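Local coordinates for protein glutamine synthetase (Streptomyces coelicolor, PDB 4BAX) that belongs to the glutamine synthetase family, joining a beta-grasp domain to a larger catalytic domain in each of the ten chains of its assembly, at residues A[160-163]-A[168-171]; A[265-270]-A[327-332]. All coordinates share one frame; numbering follows the deposited sequence.

Overall arrangement
The two contacts lie on opposite sides of the chain's centre, about 24 Å apart between centres, and share no helix or strand. Contact 1 is local and buried: helix 152-164 folds back on strand 169-174, which follows it almost at once. Contact 2 is only partly buried and joins parts far apart in sequence, the loop 265-270 and the long helix 323-341. Both rest on apolar touch, but of different make-up. In contact 1 all three touching side chains lack an oxygen or nitrogen, and a second subunit lies close by; in contact 2 two successive leucines of the helix meet an asparagine and a tyrosine whose polar ends are tied to other parts of the same chain.

Contact 1 of 2, residues A[160-163]-A[168-171]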
loop_
_atom_site.group_PDB
_atom_site.type_symbol
_atom_site.label_atom_id
_atom_site.label_comp_id
_atom_site.label_asym_id
_atom_site.label_seq_id
_atom_site.Cartn_x
_atom_site.Cartn_y
_atom_site.Cartn_z
ATOM N N GLU A 160 -20.451 -13.015 27.221
ATOM C CA GLU A 160 -21.043 -12.004 28.091
ATOM C C GLU A 160 -22.443 -11.631 27.588
ATOM O O GLU A 160 -23.382 -11.497 28.364
ATOM C CB GLU A 160 -20.139 -10.771 28.187
ATOM C CG GLU A 160 -20.644 -9.661 29.133
ATOM C CD GLU A 160 -20.714 -10.113 30.617
ATOM O OE1 GLU A 160 -20.371 -11.275 30.933
ATOM O OE2 GLU A 160 -21.121 -9.305 31.483
ATOM N N ASN A 161 -22.596 -11.565 26.268
ATOM C CA ASN A 161 -23.890 -11.273 25.678
ATOM C C ASN A 161 -24.926 -12.370 25.958
ATOM O O ASN A 161 -26.079 -12.056 26.272
ATOM C CB ASN A 161 -23.736 -11.048 24.174
ATOM C CG ASN A 161 -23.282 -9.633 23.848
ATOM O OD1 ASN A 161 -23.403 -8.737 24.681
ATOM N ND2 ASN A 161 -22.764 -9.425 22.639
ATOM N N CYS A 162 -24.519 -13.636 25.873
ATOM C CA CYS A 162 -25.412 -14.772 26.143
ATOM C C CYS A 162 -25.884 -14.768 27.622
ATOM O O CYS A 162 -27.062 -15.030 27.933
ATOM C CB CYS A 162 -24.711 -16.093 25.808
ATOM S SG CYS A 162 -24.573 -16.439 23.991
ATOM N N LEU A 163 -24.954 -14.481 28.535
ATOM C CA LEU A 163 -25.273 -14.435 29.968
ATOM C C LEU A 163 -26.192 -13.266 30.349
ATOM O O LEU A 163 -27.140 -13.436 31.128
ATOM C CB LEU A 163 -23.989 -14.424 30.808
ATOM C CG LEU A 163 -23.151 -15.705 30.641
ATOM C CD1 LEU A 163 -21.783 -15.642 31.309
ATOM C CD2 LEU A 163 -23.918 -16.900 31.182
ATOM N N GLY A 168 -28.578 -20.463 29.266
ATOM C CA GLY A 168 -27.893 -21.432 30.104
ATOM C C GLY A 168 -26.609 -21.908 29.452
ATOM O O GLY A 168 -26.542 -22.980 28.835
ATOM N N ILE A 169 -25.575 -21.088 29.586
ATOM C CA ILE A 169 -24.283 -21.433 29.044
ATOM C C ILE A 169 -23.479 -22.026 30.182
ATOM O O ILE A 169 -23.375 -21.409 31.244
ATOM C CB ILE A 169 -23.557 -20.186 28.526
ATOM C CG1 ILE A 169 -24.467 -19.399 27.576
ATOM C CG2 ILE A 169 -22.250 -20.578 27.856
ATOM C CD1 ILE A 169 -24.816 -20.164 26.323
ATOM N N SER A 170 -22.892 -23.202 29.970
ATOM C CA SER A 170 -22.131 -23.833 31.051
ATOM C C SER A 170 -20.649 -23.604 30.912
ATOM O O SER A 170 -19.916 -23.648 31.920
ATOM C CB SER A 170 -22.420 -25.335 31.148
ATOM O OG SER A 170 -22.453 -25.931 29.865
ATOM N N GLY A 171 -20.212 -23.370 29.673
ATOM C CA GLY A 171 -18.805 -23.137 29.394
ATOM C C GLY A 171 -18.521 -22.752 27.959
ATOM O O GLY A 171 -19.397 -22.833 27.083
#
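Ile169, the first residue of strand 169-174, packs against Cys162 and Leu163 in the last turn of helix 152-164, and each helix residue takes a different part of it. Cys162 brings its CB up to the ethyl branch: Cys162 CB lies 3.8 Å from Ile169 CG1 and 4.1 Å from Ile169 CD1. The branch is aimed there by its torsion, a chi1 of -52° that swings the ethyl arm away from the carbonyl carbon, to the N side, while the methyl CG2 takes the position anti to N. Leu163 reaches in from the side with one of its two methyls, and Leu163 CD2 stops 4.2 Å from Ile169 CB, near the root of the side chain. The isoleucine is thus met at its branch point by one helix residue and along its ethyl arm by the other.

Behind this first shell, helix 190-210 closes over the cysteine, with Ala200 and Leu203 against it, and Leu167 from the short connection also touches it. Gly168, just ahead of the isoleucine, is fixed by a backbone bond to Gly186 on the adjoining antiparallel strand 180-188 and by Gln196 OE1 at its N. The helix also meets a second subunit, whose Lys5 forms a salt bridge with Glu160 and packs on Leu163.

A short connection, residues 165-168, joins the helix to the strand, and apolar packing lies between them. Across the contact itself there is neither a hydrogen bond nor a charge pair, and the packing is without direction; the polar bonds of the surrounding residues go instead to strand 180-188, helix 190-210 and the second subunit.

Contact 2 of 2, residues A[265-270]-A[327-332]; sequences KNYGAG and TRLLVD
Leu329, on helix 323-341, loses more surface here than any other residue, and it does so by placing one methyl, CD1, between Asn266 and the ring of Tyr267 in the loop 265-270. Leu329 CD1 comes to 3.6 Å from Asn266 CB, the two side chains crossing at about a right angle. The same methyl stands obliquely to the tyrosine ring, 4.4 Å from Tyr267 CE1. The extended leucine, with chi2 at 178°, carries CD1 out from the helix into the angle between these two neighbours.

Tyr267 runs past Leu329 toward the next residue of the helix. Its hydroxyl ends beside Leu330, Tyr267 OH lying 4.1 Å from both Leu330 CG and Leu330 CD2. That oxygen is hydrogen-bonded to Asp314 OD2 and His263 ND1, which pin the far end of the ring, while Arg316 and Pro317 touch the tyrosine.

Asn266 shows the helix its aliphatic carbon, and its amide nitrogen ND2 bonds back to Asp262 O in helix 259-264, the helix that leads into the loop.

The contact therefore joins a loop between two short helices to the last long helix of the chain. Its chemistry differs from one leucine to the next: Leu329 meets carbon on both loop residues, while Leu330 meets the oxygen of the buried tyrosine, a hydroxyl that is hydrogen-bonded to both Asp314 and His263.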
loop_
_atom_site.group_PDB
_atom_site.type_symbol
_atom_site.label_atom_id
_atom_site.label_comp_id
_atom_site.label_asym_id
_atom_site.label_seq_id
_atom_site.Cartn_x
_atom_site.Cartn_y
_atom_site.Cartn_z
ATOM N N LYS A 265 -29.227 -38.747 8.622
ATOM C CA LYS A 265 -29.690 -37.918 7.463
ATOM C C LYS A 265 -30.382 -36.637 7.866
ATOM O O LYS A 265 -30.734 -35.822 6.993
ATOM C CB LYS A 265 -30.627 -38.707 6.525
ATOM C CG LYS A 265 -31.973 -39.085 7.128
ATOM C CD LYS A 265 -32.860 -39.796 6.110
ATOM C CE LYS A 265 -34.168 -40.404 6.660
ATOM N NZ LYS A 265 -34.931 -40.572 5.414
ATOM N N ASN A 266 -30.570 -36.425 9.161
ATOM C CA ASN A 266 -31.148 -35.182 9.686
ATOM C C ASN A 266 -30.190 -34.422 10.580
ATOM O O ASN A 266 -30.581 -33.467 11.273
ATOM C CB ASN A 266 -32.442 -35.467 10.461
ATOM C CG ASN A 266 -33.563 -35.907 9.590
ATOM O OD1 ASN A 266 -34.181 -35.091 8.916
ATOM N ND2 ASN A 266 -33.839 -37.205 9.582
ATOM N N TYR A 267 -28.931 -34.844 10.555
ATOM C CA TYR A 267 -27.939 -34.335 11.492
ATOM C C TYR A 267 -27.072 -33.233 10.901
ATOM O O TYR A 267 -26.044 -32.867 11.477
ATOM C CB TYR A 267 -27.063 -35.478 11.997
ATOM C CG TYR A 267 -27.526 -36.112 13.286
ATOM C CD1 TYR A 267 -28.779 -35.840 13.825
ATOM C CD2 TYR A 267 -26.699 -36.990 13.971
ATOM C CE1 TYR A 267 -29.192 -36.444 15.019
ATOM C CE2 TYR A 267 -27.092 -37.580 15.165
ATOM C CZ TYR A 267 -28.332 -37.315 15.684
ATOM O OH TYR A 267 -28.685 -37.938 16.864
ATOM N N GLY A 268 -27.487 -32.710 9.754
ATOM C CA GLY A 268 -26.805 -31.577 9.177
ATOM C C GLY A 268 -26.262 -31.864 7.803
ATOM O O GLY A 268 -25.893 -32.992 7.480
ATOM N N ALA A 269 -26.177 -30.814 6.998
ATOM C CA ALA A 269 -25.737 -30.945 5.623
ATOM C C ALA A 269 -24.224 -31.143 5.553
ATOM O O ALA A 269 -23.460 -30.482 6.272
ATOM C CB ALA A 269 -26.167 -29.712 4.819
ATOM N N GLY A 270 -23.785 -32.079 4.720
ATOM C CA GLY A 270 -22.361 -32.311 4.588
ATOM C C GLY A 270 -21.771 -33.189 5.674
ATOM O O GLY A 270 -20.553 -33.173 5.867
ATOM N N THR A 327 -32.984 -32.881 18.844
ATOM C CA THR A 327 -33.682 -33.124 20.106
ATOM C C THR A 327 -34.939 -33.988 19.879
ATOM O O THR A 327 -35.160 -34.965 20.611
ATOM C CB THR A 327 -34.083 -31.796 20.846
ATOM O OG1 THR A 327 -34.805 -30.922 19.966
ATOM C CG2 THR A 327 -32.867 -31.074 21.436
ATOM N N ARG A 328 -35.703 -33.694 18.821
ATOM C CA ARG A 328 -36.936 -34.450 18.539
ATOM C C ARG A 328 -36.624 -35.928 18.292
ATOM O O ARG A 328 -37.278 -36.819 18.863
ATOM C CB ARG A 328 -37.672 -33.861 17.328
ATOM C CG ARG A 328 -39.130 -34.335 17.178
ATOM C CD ARG A 328 -39.437 -34.987 15.831
ATOM N NE ARG A 328 -38.907 -34.197 14.731
ATOM C CZ ARG A 328 -38.626 -34.682 13.527
ATOM N NH1 ARG A 328 -38.844 -35.961 13.259
ATOM N NH2 ARG A 328 -38.138 -33.877 12.583
ATOM N N LEU A 329 -35.595 -36.163 17.472
ATOM C CA LEU A 329 -35.189 -37.492 17.051
ATOM C C LEU A 329 -34.691 -38.345 18.215
ATOM O O LEU A 329 -35.020 -39.537 18.317
ATOM C CB LEU A 329 -34.097 -37.381 15.986
ATOM C CG LEU A 329 -34.525 -36.890 14.607
ATOM C CD1 LEU A 329 -33.325 -36.779 13.681
ATOM C CD2 LEU A 329 -35.564 -37.843 14.040
ATOM N N LEU A 330 -33.880 -37.736 19.079
ATOM C CA LEU A 330 -33.353 -38.444 20.238
ATOM C C LEU A 330 -34.480 -38.818 21.195
ATOM O O LEU A 330 -34.499 -39.927 21.724
ATOM C CB LEU A 330 -32.294 -37.608 20.949
ATOM C CG LEU A 330 -30.946 -37.703 20.240
ATOM C CD1 LEU A 330 -29.954 -36.659 20.774
ATOM C CD2 LEU A 330 -30.394 -39.136 20.366
ATOM N N VAL A 331 -35.414 -37.900 21.414
ATOM C CA VAL A 331 -36.563 -38.196 22.264
ATOM C C VAL A 331 -37.433 -39.291 21.651
ATOM O O VAL A 331 -37.820 -40.237 22.337
ATOM C CB VAL A 331 -37.410 -36.953 22.499
ATOM C CG1 VAL A 331 -38.782 -37.324 23.001
ATOM C CG2 VAL A 331 -36.699 -36.023 23.473
ATOM N N ASP A 332 -37.700 -39.201 20.354
ATOM C CA ASP A 332 -38.567 -40.188 19.730
ATOM C C ASP A 332 -37.924 -41.554 19.871
ATOM O O ASP A 332 -38.528 -42.483 20.398
ATOM C CB ASP A 332 -38.786 -39.882 18.244
ATOM C CG ASP A 332 -39.996 -40.622 17.667
ATOM O OD1 ASP A 332 -40.286 -41.745 18.114
ATOM O OD2 ASP A 332 -40.684 -40.068 16.785
#